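Local coordinates for protein dimethyladenosine transferase, putative (Plasmodium falciparum, PDB 2H1R) that probably dimethylates adenine bases of ribosomal RNA at N6, using S-adenosyl-L-methionine as methyl donor, in ribosomal RNA processing, at residues N55-L60 and K82-E87; C135-F140 and S189-L194; K257-D262 and N290-H295. All blocks are in the same frame, centred on the assembly; numbering follows the deposited sequence.

Contact 1 (N55-L60 and K82-E87); sequences NLTVKL and KRCLYE
Arg83, in the last turns of helix 74-86, reaches across to Val58 of the short helix 57-60 and to Asn55, a little earlier in the chain. The two elements belong to the Rossmann-like core of a class I methyltransferase, and helix 57-60 follows the loop after strand 45-49 that holds Gly50, a predicted S-adenosyl-L-methionine site. The backbones come close, with Val58 CA 6.2 Å from Cys84 CA.

From CB the Arg83 chain leaves with CG anti to the backbone N (chi1 -179°) and stays extended through CD to NE, which carries it straight out toward the other helix. CG only grazes Val58 CG1; CD passes nearer to the same methyl. At NE the guanidinium begins: Val58 CG1 sits over one of its faces, 3.5 Å from Arg83 NE, while the N-H of Arg83 NE points in plane to Glu87 OE2 at 3.0 Å, a salt bridge one helical turn along that uses the syn side of the carboxylate. Arg83 NH1 gives a nearly straight bond (167°) to Asn55 OD1 at 2.8 Å, also in the guanidinium plane, and a further one to Thr53 O. NH2 adds a weak bond to Asn55 OD1 and brushes Val58 CG2. The amide and guanidinium planes stand 74° apart.

Beneath this polar layer Cys84 SG touches both Val58 CG1 and Thr57 CG2, 3.8 Å from each. Thr57 turns its hydroxyl elsewhere, to Glu48, and offers only its methyl here. Glu87 OE1 lies 3.7 Å from Val58 CB.

With in-plane bonds at both NE and NH1, the guanidinium has its rotation fixed, and the carboxylate of Glu87 would be expected to offset its charge while Val58 shields one face.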
ATOM      1  N   ASN A  55      24.354  -6.084   6.642  1.00 26.45           N
ATOM      2  CA  ASN A  55      24.297  -5.622   8.040  1.00 26.13           C
ATOM      3  C   ASN A  55      22.979  -5.932   8.764  1.00 25.07           C
ATOM      4  O   ASN A  55      22.991  -6.350   9.927  1.00 24.83           O
ATOM      5  CB  ASN A  55      24.576  -4.109   8.114  1.00 28.26           C
ATOM      6  CG  ASN A  55      26.033  -3.792   8.353  1.00 32.17           C
ATOM      7  OD1 ASN A  55      26.887  -4.664   8.258  1.00 35.57           O
ATOM      8  ND2 ASN A  55      26.330  -2.520   8.675  1.00 38.00           N
ATOM      9  N   LEU A  56      21.849  -5.739   8.078  1.00 23.60           N
ATOM     10  CA  LEU A  56      20.542  -6.191   8.610  1.00 23.66           C
ATOM     11  C   LEU A  56      20.309  -7.717   8.438  1.00 23.64           C
ATOM     12  O   LEU A  56      19.766  -8.384   9.337  1.00 22.52           O
ATOM     13  CB  LEU A  56      19.389  -5.414   7.967  1.00 23.74           C
ATOM     14  CG  LEU A  56      17.990  -5.790   8.485  1.00 25.00           C
ATOM     15  CD1 LEU A  56      17.815  -5.432   9.949  1.00 23.85           C
ATOM     16  CD2 LEU A  56      16.875  -5.163   7.618  1.00 24.29           C
ATOM     17  N   THR A  57      20.740  -8.259   7.312  1.00 22.92           N
ATOM     18  CA  THR A  57      20.633  -9.711   7.050  1.00 25.11           C
ATOM     19  C   THR A  57      21.144 -10.572   8.205  1.00 24.87           C
ATOM     20  O   THR A  57      20.449 -11.498   8.667  1.00 25.47           O
ATOM     21  CB  THR A  57      21.384 -10.114   5.776  1.00 25.23           C
ATOM     22  OG1 THR A  57      21.022  -9.231   4.720  1.00 27.29           O
ATOM     23  CG2 THR A  57      20.997 -11.551   5.340  1.00 26.97           C
ATOM     24  N   VAL A  58      22.344 -10.265   8.683  1.00 24.24           N
ATOM     25  CA  VAL A  58      22.964 -11.065   9.728  1.00 25.27           C
ATOM     26  C   VAL A  58      22.192 -10.984  11.049  1.00 25.33           C
ATOM     27  O   VAL A  58      22.305 -11.872  11.904  1.00 25.76           O
ATOM     28  CB  VAL A  58      24.482 -10.738   9.891  1.00 25.68           C
ATOM     29  CG1 VAL A  58      25.231 -10.999   8.561  1.00 27.30           C
ATOM     30  CG2 VAL A  58      24.727  -9.302  10.392  1.00 25.93           C
ATOM     31  N   LYS A  59      21.376  -9.934  11.205  1.00 24.16           N
ATOM     32  CA  LYS A  59      20.594  -9.772  12.422  1.00 24.03           C
ATOM     33  C   LYS A  59      19.261 -10.482  12.313  1.00 22.38           C
ATOM     34  O   LYS A  59      18.662 -10.850  13.351  1.00 22.33           O
ATOM     35  CB  LYS A  59      20.352  -8.284  12.746  1.00 24.00           C
ATOM     36  CG  LYS A  59      21.593  -7.515  13.194  1.00 26.95           C
ATOM     37  CD  LYS A  59      21.309  -6.015  13.258  1.00 28.38           C
ATOM     38  CE  LYS A  59      20.404  -5.621  14.426  1.00 32.42           C
ATOM     39  NZ  LYS A  59      21.136  -5.765  15.719  1.00 36.54           N
ATOM     40  N   LEU A  60      18.779 -10.630  11.077  1.00 20.51           N
ATOM     41  CA  LEU A  60      17.513 -11.344  10.772  1.00 22.15           C
ATOM     42  C   LEU A  60      17.610 -12.877  10.876  1.00 21.91           C
ATOM     43  O   LEU A  60      16.713 -13.532  11.378  1.00 22.10           O
ATOM     44  CB  LEU A  60      17.022 -10.990   9.354  1.00 21.46           C
ATOM     45  CG  LEU A  60      16.577  -9.530   9.093  1.00 22.52           C
ATOM     46  CD1 LEU A  60      16.439  -9.343   7.598  1.00 21.14           C
ATOM     47  CD2 LEU A  60      15.275  -9.216   9.801  1.00 21.83           C
ATOM     48  N   LYS A  82      28.664 -15.022   1.444  1.00 35.43           N
ATOM     49  CA  LYS A  82      29.914 -15.407   2.132  1.00 35.56           C
ATOM     50  C   LYS A  82      29.928 -14.994   3.586  1.00 34.52           C
ATOM     51  O   LYS A  82      30.348 -15.769   4.465  1.00 34.28           O
ATOM     52  CB  LYS A  82      31.138 -14.807   1.436  1.00 36.13           C
ATOM     53  CG  LYS A  82      31.487 -15.538   0.154  1.00 40.51           C
ATOM     54  CD  LYS A  82      32.517 -14.772  -0.673  1.00 44.33           C
ATOM     55  CE  LYS A  82      32.647 -15.411  -2.049  1.00 47.60           C
ATOM     56  NZ  LYS A  82      33.344 -14.484  -2.998  1.00 49.43           N
ATOM     57  N   ARG A  83      29.481 -13.771   3.840  1.00 32.76           N
ATOM     58  CA  ARG A  83      29.440 -13.236   5.184  1.00 32.62           C
ATOM     59  C   ARG A  83      28.554 -14.069   6.106  1.00 32.13           C
ATOM     60  O   ARG A  83      28.957 -14.422   7.213  1.00 32.54           O
ATOM     61  CB  ARG A  83      28.923 -11.801   5.165  1.00 31.93           C
ATOM     62  CG  ARG A  83      28.891 -11.185   6.533  1.00 32.60           C
ATOM     63  CD  ARG A  83      28.252  -9.835   6.517  1.00 30.71           C
ATOM     64  NE  ARG A  83      28.245  -9.310   7.870  1.00 32.49           N
ATOM     65  CZ  ARG A  83      27.877  -8.088   8.184  1.00 29.62           C
ATOM     66  NH1 ARG A  83      27.486  -7.250   7.235  1.00 30.04           N
ATOM     67  NH2 ARG A  83      27.899  -7.717   9.459  1.00 32.48           N
ATOM     68  N   CYS A  84      27.343 -14.356   5.648  1.00 31.92           N
ATOM     69  CA  CYS A  84      26.375 -15.092   6.467  1.00 32.39           C
ATOM     70  C   CYS A  84      26.863 -16.532   6.756  1.00 32.51           C
ATOM     71  O   CYS A  84      26.794 -16.989   7.894  1.00 32.66           O
ATOM     72  CB  CYS A  84      25.006 -15.053   5.798  1.00 31.74           C
ATOM     73  SG  CYS A  84      24.316 -13.321   5.755  1.00 33.99           S
ATOM     74  N   LEU A  85      27.369 -17.207   5.728  1.00 33.74           N
ATOM     75  CA  LEU A  85      27.974 -18.539   5.871  1.00 35.57           C
ATOM     76  C   LEU A  85      29.073 -18.506   6.920  1.00 36.10           C
ATOM     77  O   LEU A  85      29.070 -19.305   7.858  1.00 35.58           O
ATOM     78  CB  LEU A  85      28.529 -19.031   4.530  1.00 35.71           C
ATOM     79  CG  LEU A  85      27.531 -19.548   3.485  1.00 37.81           C
ATOM     80  CD1 LEU A  85      28.166 -19.700   2.113  1.00 39.01           C
ATOM     81  CD2 LEU A  85      26.927 -20.892   3.940  1.00 39.84           C
ATOM     82  N   TYR A  86      29.981 -17.535   6.784  1.00 37.09           N
ATOM     83  CA  TYR A  86      31.085 -17.326   7.729  1.00 37.78           C
ATOM     84  C   TYR A  86      30.653 -17.181   9.175  1.00 37.83           C
ATOM     85  O   TYR A  86      31.351 -17.662  10.106  1.00 37.51           O
ATOM     86  CB  TYR A  86      31.906 -16.088   7.339  1.00 39.84           C
ATOM     87  CG  TYR A  86      33.146 -15.911   8.188  1.00 41.62           C
ATOM     88  CD1 TYR A  86      34.294 -16.652   7.921  1.00 44.07           C
ATOM     89  CD2 TYR A  86      33.163 -15.024   9.267  1.00 43.54           C
ATOM     90  CE1 TYR A  86      35.444 -16.512   8.709  1.00 45.46           C
ATOM     91  CE2 TYR A  86      34.309 -14.867  10.060  1.00 45.07           C
ATOM     92  CZ  TYR A  86      35.448 -15.619   9.767  1.00 45.05           C
ATOM     93  OH  TYR A  86      36.601 -15.480  10.525  1.00 45.13           O
ATOM     94  N   GLU A  87      29.541 -16.484   9.392  1.00 36.38           N
ATOM     95  CA  GLU A  87      29.059 -16.294  10.751  1.00 36.64           C
ATOM     96  C   GLU A  87      28.219 -17.478  11.244  1.00 35.29           C
ATOM     97  O   GLU A  87      27.713 -17.449  12.357  1.00 36.64           O
ATOM     98  CB  GLU A  87      28.301 -14.965  10.893  1.00 37.25           C
ATOM     99  CG  GLU A  87      29.177 -13.758  10.522  1.00 38.37           C
ATOM    100  CD  GLU A  87      28.451 -12.424  10.594  1.00 39.45           C
ATOM    101  OE1 GLU A  87      27.446 -12.325  11.343  1.00 42.26           O
ATOM    102  OE2 GLU A  87      28.915 -11.460   9.915  1.00 41.98           O
TER

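Contact 2 (C135-F140 and S189-L194); sequences CAVLMF and SVIVKL
Strands 135-141 and 189-196 are antiparallel neighbours in the mixed seven-stranded sheet of a class I methyltransferase, whose reversed strand 189-196 is the hallmark of this Rossmann-like fold. Three hydrogen-bonded pairs, Ala136 with Leu194, Leu138 with Val192 and Phe140 with Val190, each exchange two backbone bonds; Leu138 N to Val192 O, at 2.8 Å, is nearly straight (173°). Between them come the non-hydrogen-bonded pairs Val137 with Lys193 and Met139 with Ile191, where CA-H...O contacts such as Ile191 CA to Leu138 O, 3.3 Å, fill in.

On the face of Val137, Met139 and Ile191, the isoleucine divides its branches: Ile191 CG2, anti to the backbone N, presses on Val137 CG1 at a tight 3.4 Å, while Ile191 CG1 lies against Met139 CB at 3.7 Å. Met139 CG meets Ser189 CB, and its side chain also touches Asn113, a predicted S-adenosyl-L-methionine site. On the other face, Val192 CG2 meets the Phe140 ring at its edge, 3.9 Å from Phe140 CE2, and Leu138 CD1 meets Leu194 CD1 at 3.8 Å, their side chains crossing at about a right angle. Helices 119-128 and 142-148 pack on this face.

Six bonds pair the facing backbone groups, while Cys135, Val137 and Met139 bond on to strand 109-113; the side chains meeting across the pair are mainly hydrocarbon, with Met139's thioether, beside the predicted cofactor site.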
ATOM      1  N   CYS A 135       3.510  -8.790   8.731  1.00 25.16           N
ATOM      2  CA  CYS A 135       3.927  -7.398   8.839  1.00 25.57           C
ATOM      3  C   CYS A 135       5.065  -7.026   7.917  1.00 23.96           C
ATOM      4  O   CYS A 135       5.775  -7.879   7.431  1.00 22.49           O
ATOM      5  CB  CYS A 135       4.227  -7.036  10.296  1.00 26.70           C
ATOM      6  SG  CYS A 135       5.891  -6.719  10.766  1.00 35.99           S
ATOM      7  N   ALA A 136       5.207  -5.735   7.655  1.00 22.83           N
ATOM      8  CA  ALA A 136       6.275  -5.233   6.805  1.00 22.42           C
ATOM      9  C   ALA A 136       6.875  -4.012   7.494  1.00 21.74           C
ATOM     10  O   ALA A 136       6.138  -3.180   7.982  1.00 22.91           O
ATOM     11  CB  ALA A 136       5.721  -4.853   5.397  1.00 22.25           C
ATOM     12  N   VAL A 137       8.195  -3.925   7.559  1.00 21.77           N
ATOM     13  CA  VAL A 137       8.882  -2.765   8.132  1.00 20.70           C
ATOM     14  C   VAL A 137       9.652  -2.154   6.946  1.00 20.57           C
ATOM     15  O   VAL A 137      10.543  -2.788   6.364  1.00 19.53           O
ATOM     16  CB  VAL A 137       9.788  -3.156   9.302  1.00 21.41           C
ATOM     17  CG1 VAL A 137      10.391  -1.916   9.947  1.00 20.38           C
ATOM     18  CG2 VAL A 137       8.967  -3.971  10.366  1.00 21.25           C
ATOM     19  N   LEU A 138       9.245  -0.951   6.543  1.00 20.18           N
ATOM     20  CA  LEU A 138       9.661  -0.389   5.248  1.00 21.02           C
ATOM     21  C   LEU A 138      10.287   0.989   5.435  1.00 21.37           C
ATOM     22  O   LEU A 138       9.711   1.832   6.115  1.00 21.97           O
ATOM     23  CB  LEU A 138       8.457  -0.325   4.273  1.00 20.89           C
ATOM     24  CG  LEU A 138       7.658  -1.634   3.974  1.00 22.76           C
ATOM     25  CD1 LEU A 138       6.322  -1.384   3.242  1.00 25.35           C
ATOM     26  CD2 LEU A 138       8.451  -2.635   3.212  1.00 23.42           C
ATOM     27  N   MET A 139      11.438   1.222   4.813  1.00 22.69           N
ATOM     28  CA  MET A 139      12.034   2.555   4.835  1.00 25.64           C
ATOM     29  C   MET A 139      11.788   3.277   3.504  1.00 24.88           C
ATOM     30  O   MET A 139      12.026   2.724   2.425  1.00 25.55           O
ATOM     31  CB  MET A 139      13.510   2.479   5.207  1.00 25.10           C
ATOM     32  CG  MET A 139      14.236   3.794   5.140  1.00 27.00           C
ATOM     33  SD  MET A 139      15.787   3.629   6.021  1.00 32.65           S
ATOM     34  CE  MET A 139      16.767   2.833   4.791  1.00 32.94           C
ATOM     35  N   PHE A 140      11.226   4.477   3.601  1.00 26.07           N
ATOM     36  CA  PHE A 140      10.918   5.302   2.428  1.00 27.04           C
ATOM     37  C   PHE A 140      11.520   6.691   2.585  1.00 27.98           C
ATOM     38  O   PHE A 140      11.673   7.200   3.690  1.00 28.18           O
ATOM     39  CB  PHE A 140       9.393   5.494   2.255  1.00 26.43           C
ATOM     40  CG  PHE A 140       8.614   4.235   1.938  1.00 25.74           C
ATOM     41  CD1 PHE A 140       8.576   3.726   0.641  1.00 25.73           C
ATOM     42  CD2 PHE A 140       7.838   3.625   2.917  1.00 27.15           C
ATOM     43  CE1 PHE A 140       7.844   2.583   0.333  1.00 24.48           C
ATOM     44  CE2 PHE A 140       7.081   2.474   2.628  1.00 25.92           C
ATOM     45  CZ  PHE A 140       7.091   1.948   1.314  1.00 25.22           C
ATOM     46  N   SER A 189      14.843  10.027   5.495  1.00 30.89           N
ATOM     47  CA  SER A 189      13.946   8.863   5.347  1.00 28.96           C
ATOM     48  C   SER A 189      13.135   8.609   6.603  1.00 27.20           C
ATOM     49  O   SER A 189      13.350   9.238   7.636  1.00 26.46           O
ATOM     50  CB  SER A 189      14.727   7.597   4.970  1.00 29.32           C
ATOM     51  OG  SER A 189      15.325   7.672   3.677  1.00 30.15           O
ATOM     52  N   VAL A 190      12.188   7.679   6.499  1.00 25.51           N
ATOM     53  CA  VAL A 190      11.293   7.341   7.584  1.00 24.62           C
ATOM     54  C   VAL A 190      11.023   5.841   7.443  1.00 23.83           C
ATOM     55  O   VAL A 190      10.864   5.351   6.332  1.00 24.04           O
ATOM     56  CB  VAL A 190       9.944   8.107   7.483  1.00 24.57           C
ATOM     57  CG1 VAL A 190       8.898   7.566   8.504  1.00 26.09           C
ATOM     58  CG2 VAL A 190      10.154   9.610   7.706  1.00 25.99           C
ATOM     59  N   ILE A 191      10.997   5.147   8.571  1.00 22.35           N
ATOM     60  CA  ILE A 191      10.616   3.741   8.608  1.00 21.93           C
ATOM     61  C   ILE A 191       9.214   3.632   9.144  1.00 21.36           C
ATOM     62  O   ILE A 191       8.885   4.205  10.199  1.00 22.58           O
ATOM     63  CB  ILE A 191      11.595   2.906   9.478  1.00 21.62           C
ATOM     64  CG1 ILE A 191      13.001   3.039   8.853  1.00 23.49           C
ATOM     65  CG2 ILE A 191      11.078   1.427   9.553  1.00 21.75           C
ATOM     66  CD1 ILE A 191      14.129   2.616   9.713  1.00 26.39           C
ATOM     67  N   VAL A 192       8.390   2.900   8.407  1.00 21.41           N
ATOM     68  CA  VAL A 192       6.983   2.685   8.768  1.00 21.78           C
ATOM     69  C   VAL A 192       6.743   1.182   8.905  1.00 22.48           C
ATOM     70  O   VAL A 192       7.517   0.370   8.339  1.00 23.02           O
ATOM     71  CB  VAL A 192       5.990   3.291   7.725  1.00 21.98           C
ATOM     72  CG1 VAL A 192       6.154   4.806   7.625  1.00 20.92           C
ATOM     73  CG2 VAL A 192       6.173   2.695   6.371  1.00 22.17           C
ATOM     74  N   LYS A 193       5.721   0.833   9.674  1.00 22.66           N
ATOM     75  CA  LYS A 193       5.277  -0.549   9.852  1.00 24.98           C
ATOM     76  C   LYS A 193       3.860  -0.693   9.359  1.00 24.41           C
ATOM     77  O   LYS A 193       3.018   0.176   9.617  1.00 24.48           O
ATOM     78  CB  LYS A 193       5.348  -0.924  11.337  1.00 24.64           C
ATOM     79  CG  LYS A 193       4.940  -2.384  11.666  1.00 27.35           C
ATOM     80  CD  LYS A 193       5.141  -2.663  13.181  1.00 27.40           C
ATOM     81  CE  LYS A 193       3.974  -2.103  14.018  1.00 33.51           C
ATOM     82  NZ  LYS A 193       4.129  -2.253  15.548  1.00 33.82           N
ATOM     83  N   LEU A 194       3.630  -1.754   8.595  1.00 24.33           N
ATOM     84  CA  LEU A 194       2.322  -2.094   8.052  1.00 24.58           C
ATOM     85  C   LEU A 194       1.917  -3.447   8.615  1.00 24.97           C
ATOM     86  O   LEU A 194       2.677  -4.422   8.463  1.00 24.71           O
ATOM     87  CB  LEU A 194       2.349  -2.244   6.530  1.00 23.21           C
ATOM     88  CG  LEU A 194       2.937  -1.186   5.594  1.00 26.89           C
ATOM     89  CD1 LEU A 194       2.600  -1.503   4.135  1.00 29.21           C
ATOM     90  CD2 LEU A 194       2.439   0.172   5.979  1.00 28.04           C
TER

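Contact 3 (K257-D262 and N290-H295); sequences KKYCLD and NKKGIH
The backbones stay well apart here, Cys260 CA and Ile294 CA being 8.0 Å from each other, as helix 256-266 faces the chain where helix 279-291 ends. That end is a Schellman motif: Gly293 takes a positive phi (80°), and its N bonds back to Asn290 O. Both segments belong to the helical C-terminal part of this chain, away from the predicted cofactor sites, and the contact joins helix 256-266 to the turn that follows helix 279-291.

Tyr259 and Lys292 run past each other in opposite directions, and each side chain ends on the other's backbone carbonyl. The tyrosine hydroxyl donates to the lysine carbonyl, Tyr259 OH to Lys292 O 2.7 Å, with the donor tilted 15° from the carbonyl plane. In return Lys292 NZ donates to Tyr259 O at 2.6 Å, in the carbonyl plane and on a lone pair. The lysine chain is extended beyond CG, which lays its methylenes along the ring: Lys292 CD sits over one face, 4.1 Å from the centroid of the Tyr259 ring, as a CH-pi contact, and Lys292 NZ makes an off-centre cation-pi contact at 4.5 Å from the same centroid.

Ile294 supplies the apolar part. Ile294 CD1 approaches Tyr259 CD2 obliquely, 4.0 Å away, and also touches Cys260, while Leu236 of helix 230-246 and Phe289 pack on both Ile294 and Cys260. Tyr240 meets the tyrosine ring as well. Asp262 is of opposite charge to Lys292, yet the two form no direct salt bridge; a water donates to Asp262 OD2 at 2.7 Å and accepts from Lys292 NZ at 3.0 Å.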
ATOM      1  N   LYS A 257     -28.872   9.996 -13.929  1.00 24.41           N
ATOM      2  CA  LYS A 257     -28.297  11.037 -13.058  1.00 24.85           C
ATOM      3  C   LYS A 257     -28.905  11.027 -11.648  1.00 24.37           C
ATOM      4  O   LYS A 257     -28.167  11.045 -10.650  1.00 24.43           O
ATOM      5  CB  LYS A 257     -28.416  12.416 -13.687  1.00 24.64           C
ATOM      6  CG  LYS A 257     -27.842  13.521 -12.810  1.00 27.05           C
ATOM      7  CD  LYS A 257     -27.952  14.859 -13.517  1.00 32.51           C
ATOM      8  CE  LYS A 257     -27.647  15.990 -12.549  1.00 34.71           C
ATOM      9  NZ  LYS A 257     -27.669  17.281 -13.309  1.00 36.33           N
ATOM     10  N   LYS A 258     -30.245  10.977 -11.553  1.00 24.60           N
ATOM     11  CA  LYS A 258     -30.931  10.894 -10.249  1.00 25.86           C
ATOM     12  C   LYS A 258     -30.683   9.567  -9.499  1.00 25.26           C
ATOM     13  O   LYS A 258     -30.482   9.537  -8.272  1.00 24.84           O
ATOM     14  CB  LYS A 258     -32.448  11.127 -10.434  1.00 25.57           C
ATOM     15  CG  LYS A 258     -33.161  11.520  -9.162  1.00 29.32           C
ATOM     16  CD  LYS A 258     -34.658  11.848  -9.456  1.00 29.37           C
ATOM     17  CE  LYS A 258     -35.352  12.402  -8.232  1.00 36.03           C
ATOM     18  NZ  LYS A 258     -34.854  13.795  -7.957  1.00 40.19           N
ATOM     19  N   TYR A 259     -30.744   8.477 -10.247  1.00 25.69           N
ATOM     20  CA  TYR A 259     -30.371   7.124  -9.774  1.00 26.60           C
ATOM     21  C   TYR A 259     -29.001   7.106  -9.068  1.00 26.56           C
ATOM     22  O   TYR A 259     -28.863   6.615  -7.946  1.00 27.00           O
ATOM     23  CB  TYR A 259     -30.328   6.187 -10.979  1.00 26.12           C
ATOM     24  CG  TYR A 259     -30.301   4.713 -10.627  1.00 27.01           C
ATOM     25  CD1 TYR A 259     -31.277   4.137  -9.785  1.00 28.32           C
ATOM     26  CD2 TYR A 259     -29.294   3.897 -11.132  1.00 28.26           C
ATOM     27  CE1 TYR A 259     -31.214   2.753  -9.471  1.00 26.51           C
ATOM     28  CE2 TYR A 259     -29.242   2.543 -10.831  1.00 24.97           C
ATOM     29  CZ  TYR A 259     -30.204   1.987 -10.038  1.00 25.51           C
ATOM     30  OH  TYR A 259     -30.089   0.643  -9.772  1.00 25.24           O
ATOM     31  N   CYS A 260     -28.002   7.645  -9.749  1.00 27.92           N
ATOM     32  CA  CYS A 260     -26.634   7.698  -9.249  1.00 27.88           C
ATOM     33  C   CYS A 260     -26.490   8.710  -8.071  1.00 27.17           C
ATOM     34  O   CYS A 260     -25.980   8.374  -7.003  1.00 25.61           O
ATOM     35  CB  CYS A 260     -25.705   8.010 -10.444  1.00 28.97           C
ATOM     36  SG  CYS A 260     -23.943   8.040 -10.144  1.00 34.80           S
ATOM     37  N   LEU A 261     -26.996   9.930  -8.230  1.00 27.47           N
ATOM     38  CA  LEU A 261     -26.885  10.957  -7.162  1.00 26.61           C
ATOM     39  C   LEU A 261     -27.663  10.606  -5.912  1.00 26.34           C
ATOM     40  O   LEU A 261     -27.299  11.031  -4.807  1.00 25.70           O
ATOM     41  CB  LEU A 261     -27.340  12.347  -7.658  1.00 27.39           C
ATOM     42  CG  LEU A 261     -26.323  13.315  -8.250  1.00 29.03           C
ATOM     43  CD1 LEU A 261     -25.288  12.635  -9.104  1.00 30.67           C
ATOM     44  CD2 LEU A 261     -27.006  14.464  -9.005  1.00 28.63           C
ATOM     45  N   ASP A 262     -28.750   9.845  -6.080  1.00 25.20           N
ATOM     46  CA  ASP A 262     -29.518   9.328  -4.940  1.00 25.52           C
ATOM     47  C   ASP A 262     -28.668   8.480  -3.948  1.00 24.45           C
ATOM     48  O   ASP A 262     -28.989   8.368  -2.763  1.00 23.89           O
ATOM     49  CB  ASP A 262     -30.710   8.492  -5.437  1.00 27.21           C
ATOM     50  CG  ASP A 262     -31.938   9.336  -5.806  1.00 31.81           C
ATOM     51  OD1 ASP A 262     -31.967  10.577  -5.560  1.00 35.71           O
ATOM     52  OD2 ASP A 262     -32.894   8.727  -6.365  1.00 37.12           O
ATOM     53  N   ASN A 290     -22.548  -0.347  -5.774  1.00 18.59           N
ATOM     54  CA  ASN A 290     -22.614  -1.730  -6.322  1.00 20.45           C
ATOM     55  C   ASN A 290     -24.010  -2.365  -6.143  1.00 20.29           C
ATOM     56  O   ASN A 290     -24.463  -3.113  -7.023  1.00 20.32           O
ATOM     57  CB  ASN A 290     -21.556  -2.625  -5.692  1.00 19.72           C
ATOM     58  CG  ASN A 290     -20.148  -2.349  -6.192  1.00 23.09           C
ATOM     59  OD1 ASN A 290     -19.210  -2.910  -5.645  1.00 24.34           O
ATOM     60  ND2 ASN A 290     -19.994  -1.563  -7.277  1.00 21.71           N
ATOM     61  N   LYS A 291     -24.665  -2.077  -5.016  1.00 20.44           N
ATOM     62  CA  LYS A 291     -26.036  -2.554  -4.726  1.00 23.54           C
ATOM     63  C   LYS A 291     -27.019  -2.121  -5.820  1.00 23.96           C
ATOM     64  O   LYS A 291     -27.968  -2.866  -6.180  1.00 23.69           O
ATOM     65  CB  LYS A 291     -26.468  -2.071  -3.336  1.00 24.38           C
ATOM     66  CG  LYS A 291     -27.582  -2.780  -2.671  1.00 26.02           C
ATOM     67  CD  LYS A 291     -27.559  -2.541  -1.129  1.00 26.43           C
ATOM     68  N   LYS A 292     -26.751  -0.966  -6.421  1.00 23.56           N
ATOM     69  CA  LYS A 292     -27.559  -0.468  -7.558  1.00 23.46           C
ATOM     70  C   LYS A 292     -27.131  -0.966  -8.903  1.00 22.76           C
ATOM     71  O   LYS A 292     -27.694  -0.558  -9.923  1.00 23.95           O
ATOM     72  CB  LYS A 292     -27.543   1.062  -7.567  1.00 23.00           C
ATOM     73  CG  LYS A 292     -28.485   1.632  -6.545  1.00 23.91           C
ATOM     74  CD  LYS A 292     -28.524   3.161  -6.570  1.00 28.54           C
ATOM     75  CE  LYS A 292     -29.912   3.658  -6.100  1.00 31.53           C
ATOM     76  NZ  LYS A 292     -30.102   5.129  -6.244  1.00 31.46           N
ATOM     77  N   GLY A 293     -26.108  -1.822  -8.936  1.00 21.09           N
ATOM     78  CA  GLY A 293     -25.538  -2.273 -10.213  1.00 20.38           C
ATOM     79  C   GLY A 293     -24.585  -1.299 -10.879  1.00 20.33           C
ATOM     80  O   GLY A 293     -24.301  -1.424 -12.065  1.00 22.80           O
ATOM     81  N   ILE A 294     -24.122  -0.300 -10.131  1.00 20.91           N
ATOM     82  CA  ILE A 294     -23.143   0.662 -10.656  1.00 20.85           C
ATOM     83  C   ILE A 294     -21.747   0.210 -10.195  1.00 20.60           C
ATOM     84  O   ILE A 294     -21.448   0.206  -9.007  1.00 20.11           O
ATOM     85  CB  ILE A 294     -23.450   2.122 -10.174  1.00 20.72           C
ATOM     86  CG1 ILE A 294     -24.835   2.576 -10.683  1.00 19.64           C
ATOM     87  CG2 ILE A 294     -22.346   3.123 -10.655  1.00 18.69           C
ATOM     88  CD1 ILE A 294     -25.431   3.795  -9.952  1.00 20.28           C
ATOM     89  N   HIS A 295     -20.936  -0.171 -11.179  1.00 21.81           N
ATOM     90  CA  HIS A 295     -19.601  -0.683 -11.004  1.00 22.18           C
ATOM     91  C   HIS A 295     -18.561   0.255 -11.622  1.00 23.48           C
ATOM     92  O   HIS A 295     -18.834   0.951 -12.617  1.00 24.07           O
ATOM     93  CB  HIS A 295     -19.504  -2.112 -11.600  1.00 22.83           C
ATOM     94  CG  HIS A 295     -20.312  -3.106 -10.825  1.00 22.33           C
ATOM     95  ND1 HIS A 295     -19.764  -3.879  -9.825  1.00 23.84           N
ATOM     96  CD2 HIS A 295     -21.646  -3.368 -10.817  1.00 25.12           C
ATOM     97  CE1 HIS A 295     -20.713  -4.618  -9.272  1.00 25.85           C
ATOM     98  NE2 HIS A 295     -21.866  -4.320  -9.850  1.00 23.43           N
TER
HETATM   99  O   HOH W   1     -32.901   6.049  -6.707  1.00 51.19           O

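From the N terminus the three contacts close in series, with no nesting or crossing. Contact 1 comes first, spanning 21 residues that include strand 66-70, and brings helix 57-60 against the end of helix 74-86 at one extremity of the methyltransferase core. Contact 2 then closes a loop of 48 residues, joining strands 135-141 and 189-196 near the middle of the chain; its centre is about 21 Å from that of contact 1. Contact 3 closes last, over 27 residues, and ties helix 256-266 to the turn after helix 279-291. Contacts 1 and 3 lie on opposite sides of the chain's centre, their centres about 57 Å apart.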